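Local coordinates for protein leucine aminopeptidase (Legionella pneumophila, PDB 5GNE) that probably removes N-terminal residues from peptides as a zinc-dependent M28-family aminopeptidase, at residues Q119-Y124 with D204-I209; D266-R271 with V359-L364; F293-L298 with T304-T309. All coordinates share one frame; numbering follows the deposited sequence.

Contact 1. Residues Q119-Y124 with D204-I209; sequences QHLTSY and DDSSGI. With ZN (zinc ion), chain D.
Leu121 lies over the hydroxyl of Ser206, its CB standing 3.4 Å from Ser206 OG, and carries its CD1 branch on to Ile209, where Leu121 CD1 lies 3.5 Å from Ile209 CG2. The leucine and isoleucine side chains cross at about a right angle, and the branch that meets CD1 is the short one: in Ile209 CG1 is anti to the carbonyl carbon (chi1 -71°), which puts CG2 anti to the backbone N and facing Leu121. No hydrogen bond joins the two segments. The buried hydroxyl of Ser206 is instead taken by Asn118 OD1, just ahead of 119-124 on the same helix, and a polar link therefore accompanies the apolar one. Beyond Leu121, Trp140 of helix 132-151 closes in, while Ile209 also rests on Ala190 of strand 185-191. The segment axes run nearly antiparallel, at 152° and 9.4 Å apart. Two residues before Ser206, near the start of helix 202-221, Asp204 OD1 binds zinc at 2.2 Å, a ligand shared by the two metal sites. Helix 111-123 thus packs on the helix that carries the bridging aspartate near its start, an element of the co-catalytic two-zinc centre of M28 peptidases.

Contact 2. Residues D266-R271 with V359-L364; sequences DQAGYR and VNFTKL. With ZN (zinc ion), chain D.
Ala268 and Phe361 meet methyl to ring. The methyl CB of Ala268 sits over one face of the phenyl group, 3.7 Å from the centroid of the Phe361 ring and 16° off its normal, which makes this a CH-pi contact. The methyl is displaced toward the CG side, with Ala268 CB 3.6 Å from Phe361 CG. Phe361 has CG anti to its carbonyl carbon (chi1 -79°), a setting that sends the ring out from helix 355-373 to the loop. Ala268 O stands on the same side of the ring as CB but out beyond the rim, 3.2 Å from Phe361 CD1. His357, one turn earlier on the helix, meets the Phe361 ring edge-to-face.

Farther along, Arg271 reaches the helix with its extended chain. Its side chain and that of Asn360 cross at about a right angle, yet their flat ends are only slightly turned against each other, the guanidinium and amide planes being 21° apart. Asn360 ND2 lies at the guanidinium edge, 3.9 Å from Arg271 NH2; two nitrogens face each other there without a hydrogen bond. Both terminal nitrogens of Arg271 are hydrogen-bonded elsewhere, NH1 to Ala274 O.

The loop itself is held from its other side by helix 202-221: Asp205 OD1 receives Gln267 N, and Ser207 OG pairs with Ala268 N. At its start Asp266 chelates zinc unequally, through OD1 at 2.0 Å and OD2 at 2.5 Å, in a site completed by His191 and Asp204. Ser316 OG also bonds to Asp266 OD2. The chemistry is therefore divided: polar bonds and the metal fix the head of the loop, whereas its meeting with the C-terminal helix rests on the methyl-aromatic contact and van der Waals packing, with no hydrogen bond between the two segments.

Contact 3. Residues F293-L298 with T304-T309; sequences FTAELL and TPVGYT
The torsions of Val306 split its two methyl groups between two residues of the helix. With CG1 anti to the backbone N (chi1 180°), that branch meets the methyl of Ala295, whereas CG2, anti to the carbonyl carbon, turns to Leu298. The CG1 contact is the looser, 4.0 Å to Ala295 CB; CG2 lies 3.7 Å from Leu298 CB and equally near the carbonyl O of Ala295. Leu298 CD1 also comes up to Val306 CG2 as the two side chains pass at a slant.

Tyr308, two residues on along the strand, adds a close contact through the end of its ring. Its CG, set anti to the carbonyl carbon, swings the ring back toward the helix, and the phenol oxygen ends 3.5 Å from Ala295 CB. The small alanine is thus met by both a valine branch and a tyrosine hydroxyl.

At the turn between the two elements the backbone takes over. Thr304 N donates to Leu298 O at 3.2 Å, with a fairly straight N-H...O angle of 159°, although the donor stands above the carbonyl plane, 47° out of it. Near this bond Thr304 CG2 lies 4.4 Å from Leu298 CD2, while Thr304 OG1 makes a weak hydrogen bond to Gln277 O.

These elements belong to the beta-alpha-beta unit formed by strand 279-282, helix 288-302 and strand 306-309. Leu281 of the first strand touches Ala295, Val306 and Tyr308, binding the small cluster into the sheet, where strand 306-309 is outermost. Cohesion across the contact is thus mainly apolar, with one backbone hydrogen bond tying the start of segment 304-309 to Leu298, about one turn before the end of the helix.

In the fold
From the N terminus, 119-124 comes first, and contact 1 closes a loop of 79 residues by setting helix 202-221 against helix 111-123. Contact 2 opens only later, at 266-271, and is shut by helix 355-373 near the C terminus; contact 3 is nested inside that long loop, a local helix-to-strand closure at the edge of the mixed sheet. Contacts 1 and 2 meet directly through helix 202-221 and the loop at 266-271, and both reach the same zinc. Contacts 2 and 3 join where Leu364 packs on Thr294, Leu297 and Leu298. Contacts 1 and 3 do not touch, so contact 2 links the metal side to the sheet edge.

Contact 1. Residues Q119-Y124 with D204-I209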
loop_
_atom_site.group_PDB
_atom_site.type_symbol
_atom_site.label_atom_id
_atom_site.label_comp_id
_atom_site.label_asym_id
_atom_site.label_seq_id
_atom_site.Cartn_x
_atom_site.Cartn_y
_atom_site.Cartn_z
ATOM N N GLN A 119 15.562 -9.059 -4.688
ATOM C CA GLN A 119 16.662 -9.792 -4.074
ATOM C C GLN A 119 17.192 -9.048 -2.855
ATOM O O GLN A 119 17.482 -9.666 -1.841
ATOM C CB GLN A 119 17.803 -10.021 -5.076
ATOM C CG GLN A 119 17.476 -10.989 -6.191
ATOM C CD GLN A 119 18.615 -11.129 -7.178
ATOM O OE1 GLN A 119 19.051 -10.148 -7.788
ATOM N NE2 GLN A 119 19.117 -12.354 -7.330
ATOM N N HIS A 120 17.268 -7.721 -2.923
ATOM C CA HIS A 120 17.794 -6.980 -1.788
ATOM C C HIS A 120 16.848 -7.023 -0.581
ATOM O O HIS A 120 17.280 -7.344 0.528
ATOM C CB HIS A 120 18.089 -5.532 -2.171
ATOM C CG HIS A 120 18.632 -4.712 -1.038
ATOM N ND1 HIS A 120 19.936 -4.808 -0.599
ATOM C CD2 HIS A 120 18.030 -3.800 -0.232
ATOM C CE1 HIS A 120 20.120 -3.983 0.418
ATOM N NE2 HIS A 120 18.981 -3.354 0.655
ATOM N N LEU A 121 15.570 -6.722 -0.793
ATOM C CA LEU A 121 14.617 -6.625 0.320
ATOM C C LEU A 121 14.386 -7.976 0.980
ATOM O O LEU A 121 14.157 -8.075 2.189
ATOM C CB LEU A 121 13.269 -6.065 -0.144
ATOM C CG LEU A 121 13.338 -4.636 -0.676
ATOM C CD1 LEU A 121 12.000 -4.214 -1.262
ATOM C CD2 LEU A 121 13.818 -3.683 0.422
ATOM N N THR A 122 14.373 -9.004 0.147
ATOM C CA THR A 122 14.095 -10.338 0.611
ATOM C C THR A 122 15.330 -10.977 1.270
ATOM O O THR A 122 15.232 -12.043 1.872
ATOM C CB THR A 122 13.602 -11.197 -0.550
ATOM O OG1 THR A 122 12.760 -12.229 -0.036
ATOM C CG2 THR A 122 14.784 -11.818 -1.304
ATOM N N SER A 123 16.485 -10.324 1.161
ATOM C CA SER A 123 17.691 -10.845 1.794
ATOM C C SER A 123 17.719 -10.475 3.283
ATOM O O SER A 123 18.425 -11.108 4.066
ATOM C CB SER A 123 18.952 -10.349 1.082
ATOM O OG SER A 123 19.281 -9.028 1.467
ATOM N N TYR A 124 16.975 -9.439 3.672
ATOM C CA TYR A 124 16.808 -9.115 5.098
ATOM C C TYR A 124 16.160 -10.279 5.830
ATOM O O TYR A 124 15.315 -10.978 5.269
ATOM C CB TYR A 124 15.941 -7.871 5.304
ATOM C CG TYR A 124 16.538 -6.564 4.838
ATOM C CD1 TYR A 124 17.570 -5.948 5.546
ATOM C CD2 TYR A 124 16.041 -5.927 3.707
ATOM C CE1 TYR A 124 18.097 -4.733 5.122
ATOM C CE2 TYR A 124 16.556 -4.722 3.275
ATOM C CZ TYR A 124 17.578 -4.124 3.982
ATOM O OH TYR A 124 18.087 -2.918 3.543
ATOM N N ASP A 204 4.597 -10.572 -0.286
ATOM C CA ASP A 204 3.992 -9.601 0.614
ATOM C C ASP A 204 4.915 -8.424 0.758
ATOM O O ASP A 204 5.621 -8.233 1.746
ATOM C CB ASP A 204 3.617 -10.160 1.964
ATOM C CG ASP A 204 2.461 -9.398 2.560
ATOM O OD1 ASP A 204 2.181 -8.310 2.029
ATOM O OD2 ASP A 204 1.823 -9.846 3.528
ATOM N N ASP A 205 4.926 -7.773 -0.394
ATOM C CA ASP A 205 5.347 -6.460 -0.783
ATOM C C ASP A 205 6.767 -6.038 -0.890
ATOM O O ASP A 205 7.030 -4.849 -1.051
ATOM C CB ASP A 205 4.561 -5.454 0.006
ATOM C CG ASP A 205 3.534 -4.812 -0.888
ATOM O OD1 ASP A 205 3.312 -5.427 -1.965
ATOM O OD2 ASP A 205 3.016 -3.727 -0.589
ATOM N N SER A 206 7.679 -6.990 -0.929
ATOM C CA SER A 206 8.887 -6.678 -1.664
ATOM C C SER A 206 8.416 -6.401 -3.098
ATOM O O SER A 206 8.795 -5.399 -3.717
ATOM C CB SER A 206 9.886 -7.828 -1.654
ATOM O OG SER A 206 11.080 -7.427 -2.297
ATOM N N SER A 207 7.527 -7.264 -3.593
ATOM C CA SER A 207 7.009 -7.127 -4.953
ATOM C C SER A 207 6.465 -5.716 -5.217
ATOM O O SER A 207 6.953 -5.017 -6.129
ATOM C CB SER A 207 5.953 -8.202 -5.255
ATOM O OG SER A 207 4.741 -8.031 -4.539
ATOM N N GLY A 208 5.469 -5.300 -4.429
ATOM C CA GLY A 208 4.915 -3.976 -4.589
ATOM C C GLY A 208 5.959 -2.874 -4.567
ATOM O O GLY A 208 5.986 -2.018 -5.450
ATOM N N ILE A 209 6.849 -2.917 -3.585
ATOM C CA ILE A 209 7.941 -1.955 -3.503
ATOM C C ILE A 209 8.787 -1.969 -4.775
ATOM O O ILE A 209 9.096 -0.922 -5.341
ATOM C CB ILE A 209 8.875 -2.255 -2.318
ATOM C CG1 ILE A 209 8.182 -1.942 -0.998
ATOM C CG2 ILE A 209 10.172 -1.459 -2.456
ATOM C CD1 ILE A 209 7.958 -0.462 -0.782
HETATM ZN ZN ZN D . 0.595 -6.719 2.164
#

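Contact 2. Residues D266-R271 with V359-L364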
loop_
_atom_site.group_PDB
_atom_site.type_symbol
_atom_site.label_atom_id
_atom_site.label_comp_id
_atom_site.label_asym_id
_atom_site.label_seq_id
_atom_site.Cartn_x
_atom_site.Cartn_y
_atom_site.Cartn_z
ATOM N N ASP A 266 0.008 -4.056 -3.250
ATOM C CA ASP A 266 0.252 -5.003 -2.191
ATOM C C ASP A 266 0.120 -6.421 -2.782
ATOM O O ASP A 266 -0.979 -6.868 -3.109
ATOM C CB ASP A 266 -0.728 -4.714 -1.056
ATOM C CG ASP A 266 -0.342 -5.354 0.239
ATOM O OD1 ASP A 266 0.649 -6.112 0.272
ATOM O OD2 ASP A 266 -1.023 -5.056 1.243
ATOM N N GLN A 267 1.245 -7.138 -2.830
ATOM C CA GLN A 267 1.378 -8.430 -3.536
ATOM C C GLN A 267 1.162 -8.307 -5.033
ATOM O O GLN A 267 0.037 -8.424 -5.528
ATOM C CB GLN A 267 0.444 -9.478 -2.969
ATOM C CG GLN A 267 0.808 -9.821 -1.565
ATOM C CD GLN A 267 -0.322 -10.489 -0.847
ATOM O OE1 GLN A 267 -0.795 -11.543 -1.266
ATOM N NE2 GLN A 267 -0.763 -9.887 0.242
ATOM N N ALA A 268 2.245 -7.977 -5.731
ATOM C CA ALA A 268 2.219 -7.835 -7.184
ATOM C C ALA A 268 3.023 -8.899 -7.934
ATOM O O ALA A 268 3.388 -8.681 -9.092
ATOM C CB ALA A 268 2.713 -6.470 -7.563
ATOM N N GLY A 269 3.366 -10.004 -7.275
ATOM C CA GLY A 269 4.340 -10.906 -7.859
ATOM C C GLY A 269 4.122 -12.403 -7.875
ATOM O O GLY A 269 4.947 -13.137 -8.413
ATOM N N TYR A 270 3.019 -12.869 -7.312
ATOM C CA TYR A 270 2.794 -14.298 -7.209
ATOM C C TYR A 270 1.647 -14.716 -8.082
ATOM O O TYR A 270 0.565 -14.138 -8.016
ATOM C CB TYR A 270 2.519 -14.710 -5.773
ATOM C CG TYR A 270 2.062 -16.152 -5.623
ATOM C CD1 TYR A 270 2.967 -17.195 -5.642
ATOM C CD2 TYR A 270 0.720 -16.464 -5.438
ATOM C CE1 TYR A 270 2.562 -18.514 -5.484
ATOM C CE2 TYR A 270 0.303 -17.778 -5.287
ATOM C CZ TYR A 270 1.229 -18.796 -5.310
ATOM O OH TYR A 270 0.811 -20.092 -5.158
ATOM N N ARG A 271 1.892 -15.721 -8.913
ATOM C CA ARG A 271 0.816 -16.299 -9.684
ATOM C C ARG A 271 0.431 -17.641 -9.109
ATOM O O ARG A 271 1.293 -18.438 -8.773
ATOM C CB ARG A 271 1.190 -16.443 -11.154
ATOM C CG ARG A 271 1.361 -15.124 -11.848
ATOM C CD ARG A 271 1.290 -15.342 -13.330
ATOM N NE ARG A 271 1.603 -14.146 -14.100
ATOM C CZ ARG A 271 2.103 -14.183 -15.325
ATOM N NH1 ARG A 271 2.318 -15.355 -15.907
ATOM N NH2 ARG A 271 2.364 -13.063 -15.980
ATOM N N VAL A 359 6.417 -7.309 -14.029
ATOM C CA VAL A 359 6.583 -6.457 -15.195
ATOM C C VAL A 359 5.211 -5.932 -15.624
ATOM O O VAL A 359 5.074 -4.760 -15.929
ATOM C CB VAL A 359 7.252 -7.198 -16.393
ATOM C CG1 VAL A 359 7.051 -6.403 -17.683
ATOM C CG2 VAL A 359 8.735 -7.416 -16.143
ATOM N N ASN A 360 4.185 -6.781 -15.617
ATOM C CA ASN A 360 2.845 -6.318 -15.993
ATOM C C ASN A 360 2.284 -5.263 -15.018
ATOM O O ASN A 360 1.696 -4.278 -15.458
ATOM C CB ASN A 360 1.876 -7.493 -16.134
ATOM C CG ASN A 360 2.070 -8.273 -17.458
ATOM O OD1 ASN A 360 2.648 -7.759 -18.433
ATOM N ND2 ASN A 360 1.568 -9.510 -17.493
ATOM N N PHE A 361 2.466 -5.452 -13.707
ATOM C CA PHE A 361 2.099 -4.405 -12.737
ATOM C C PHE A 361 2.891 -3.113 -12.959
ATOM O O PHE A 361 2.342 -2.015 -12.833
ATOM C CB PHE A 361 2.311 -4.879 -11.304
ATOM C CG PHE A 361 1.227 -5.777 -10.791
ATOM C CD1 PHE A 361 1.317 -7.151 -10.950
ATOM C CD2 PHE A 361 0.110 -5.248 -10.165
ATOM C CE1 PHE A 361 0.310 -8.000 -10.490
ATOM C CE2 PHE A 361 -0.897 -6.091 -9.690
ATOM C CZ PHE A 361 -0.795 -7.470 -9.855
ATOM N N THR A 362 4.162 -3.230 -13.332
ATOM C CA THR A 362 4.910 -2.029 -13.711
ATOM C C THR A 362 4.315 -1.342 -14.929
ATOM O O THR A 362 4.158 -0.118 -14.935
ATOM C CB THR A 362 6.403 -2.347 -13.988
ATOM O OG1 THR A 362 6.913 -3.079 -12.878
ATOM C CG2 THR A 362 7.215 -1.086 -14.132
ATOM N N LYS A 363 3.933 -2.129 -15.936
ATOM C CA LYS A 363 3.246 -1.560 -17.091
ATOM C C LYS A 363 1.994 -0.820 -16.646
ATOM O O LYS A 363 1.802 0.358 -16.995
ATOM C CB LYS A 363 2.891 -2.632 -18.109
ATOM C CG LYS A 363 4.082 -3.131 -18.905
ATOM C CD LYS A 363 3.723 -4.239 -19.891
ATOM C CE LYS A 363 4.928 -4.532 -20.786
ATOM N NZ LYS A 363 4.813 -5.771 -21.560
ATOM N N LEU A 364 1.163 -1.497 -15.856
ATOM C CA LEU A 364 -0.074 -0.899 -15.390
ATOM C C LEU A 364 0.165 0.413 -14.681
ATOM O O LEU A 364 -0.425 1.413 -15.031
ATOM C CB LEU A 364 -0.811 -1.854 -14.460
ATOM C CG LEU A 364 -2.078 -1.242 -13.861
ATOM C CD1 LEU A 364 -3.049 -0.838 -14.947
ATOM C CD2 LEU A 364 -2.720 -2.243 -12.907
HETATM ZN ZN ZN D . 0.595 -6.719 2.164
#

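Contact 3. Residues F293-L298 with T304-T309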
loop_
_atom_site.group_PDB
_atom_site.type_symbol
_atom_site.label_atom_id
_atom_site.label_comp_id
_atom_site.label_asym_id
_atom_site.label_seq_id
_atom_site.Cartn_x
_atom_site.Cartn_y
_atom_site.Cartn_z
ATOM N N PHE A 293 -11.209 2.688 -14.681
ATOM C CA PHE A 293 -10.063 3.256 -15.391
ATOM C C PHE A 293 -8.893 2.269 -15.427
ATOM O O PHE A 293 -8.320 2.013 -16.486
ATOM C CB PHE A 293 -9.656 4.565 -14.718
ATOM C CG PHE A 293 -8.386 5.197 -15.270
ATOM C CD1 PHE A 293 -8.331 5.674 -16.570
ATOM C CD2 PHE A 293 -7.279 5.359 -14.462
ATOM C CE1 PHE A 293 -7.189 6.287 -17.053
ATOM C CE2 PHE A 293 -6.123 5.972 -14.943
ATOM C CZ PHE A 293 -6.076 6.430 -16.236
ATOM N N THR A 294 -8.551 1.707 -14.269
ATOM C CA THR A 294 -7.460 0.730 -14.185
ATOM C C THR A 294 -7.746 -0.488 -15.077
ATOM O O THR A 294 -6.868 -0.967 -15.798
ATOM C CB THR A 294 -7.221 0.295 -12.719
ATOM O OG1 THR A 294 -7.043 1.453 -11.892
ATOM C CG2 THR A 294 -5.983 -0.595 -12.607
ATOM N N ALA A 295 -8.983 -0.970 -15.033
ATOM C CA ALA A 295 -9.432 -2.058 -15.907
ATOM C C ALA A 295 -9.172 -1.737 -17.387
ATOM O O ALA A 295 -8.666 -2.575 -18.120
ATOM C CB ALA A 295 -10.905 -2.378 -15.667
ATOM N N GLU A 296 -9.498 -0.530 -17.836
ATOM C CA GLU A 296 -9.289 -0.244 -19.250
ATOM C C GLU A 296 -7.816 -0.047 -19.598
ATOM O O GLU A 296 -7.421 -0.280 -20.734
ATOM C CB GLU A 296 -10.005 1.034 -19.671
ATOM C CG GLU A 296 -11.318 1.301 -19.003
ATOM C CD GLU A 296 -11.878 2.656 -19.381
ATOM O OE1 GLU A 296 -11.252 3.692 -19.055
ATOM O OE2 GLU A 296 -12.951 2.685 -20.002
ATOM N N LEU A 297 -6.998 0.317 -18.613
ATOM C CA LEU A 297 -5.566 0.413 -18.854
ATOM C C LEU A 297 -5.025 -0.996 -19.056
ATOM O O LEU A 297 -4.230 -1.253 -19.973
ATOM C CB LEU A 297 -4.850 1.135 -17.703
ATOM C CG LEU A 297 -5.156 2.621 -17.378
ATOM C CD1 LEU A 297 -4.466 2.997 -16.080
ATOM C CD2 LEU A 297 -4.759 3.605 -18.469
ATOM N N LEU A 298 -5.507 -1.924 -18.233
ATOM C CA LEU A 298 -5.076 -3.317 -18.346
ATOM C C LEU A 298 -5.438 -3.907 -19.706
ATOM O O LEU A 298 -4.613 -4.546 -20.373
ATOM C CB LEU A 298 -5.691 -4.158 -17.229
ATOM C CG LEU A 298 -4.979 -4.131 -15.868
ATOM C CD1 LEU A 298 -5.693 -5.002 -14.847
ATOM C CD2 LEU A 298 -3.528 -4.565 -16.017
ATOM N N THR A 304 -4.029 -7.662 -20.686
ATOM C CA THR A 304 -4.180 -8.726 -19.706
ATOM C C THR A 304 -5.657 -8.984 -19.416
ATOM O O THR A 304 -6.476 -8.076 -19.542
ATOM C CB THR A 304 -3.399 -8.328 -18.400
ATOM O OG1 THR A 304 -2.067 -8.857 -18.442
ATOM C CG2 THR A 304 -4.063 -8.805 -17.155
ATOM N N PRO A 305 -6.024 -10.240 -19.118
ATOM C CA PRO A 305 -7.406 -10.453 -18.666
ATOM C C PRO A 305 -7.633 -9.719 -17.351
ATOM O O PRO A 305 -6.757 -9.722 -16.481
ATOM C CB PRO A 305 -7.510 -11.969 -18.473
ATOM C CG PRO A 305 -6.331 -12.536 -19.123
ATOM C CD PRO A 305 -5.259 -11.497 -19.175
ATOM N N VAL A 306 -8.786 -9.087 -17.203
ATOM C CA VAL A 306 -9.075 -8.342 -15.981
ATOM C C VAL A 306 -10.021 -9.107 -15.073
ATOM O O VAL A 306 -11.177 -9.313 -15.428
ATOM C CB VAL A 306 -9.713 -7.007 -16.290
ATOM C CG1 VAL A 306 -10.003 -6.259 -14.990
ATOM C CG2 VAL A 306 -8.822 -6.200 -17.218
ATOM N N GLY A 307 -9.530 -9.550 -13.921
ATOM C CA GLY A 307 -10.387 -10.142 -12.903
ATOM C C GLY A 307 -10.799 -9.213 -11.763
ATOM O O GLY A 307 -10.333 -8.074 -11.659
ATOM N N TYR A 308 -11.702 -9.692 -10.916
ATOM C CA TYR A 308 -12.152 -8.941 -9.750
ATOM C C TYR A 308 -12.149 -9.825 -8.503
ATOM O O TYR A 308 -12.367 -11.031 -8.571
ATOM C CB TYR A 308 -13.537 -8.334 -9.989
ATOM C CG TYR A 308 -13.501 -7.238 -11.032
ATOM C CD1 TYR A 308 -13.762 -7.517 -12.371
ATOM C CD2 TYR A 308 -13.191 -5.928 -10.684
ATOM C CE1 TYR A 308 -13.713 -6.518 -13.335
ATOM C CE2 TYR A 308 -13.142 -4.924 -11.635
ATOM C CZ TYR A 308 -13.399 -5.218 -12.959
ATOM O OH TYR A 308 -13.350 -4.212 -13.902
ATOM N N THR A 309 -11.862 -9.211 -7.365
ATOM C CA THR A 309 -11.815 -9.907 -6.083
ATOM C C THR A 309 -12.319 -9.011 -4.941
ATOM O O THR A 309 -12.504 -7.796 -5.118
ATOM C CB THR A 309 -10.382 -10.436 -5.811
ATOM O OG1 THR A 309 -10.357 -11.167 -4.582
ATOM C CG2 THR A 309 -9.370 -9.308 -5.749
#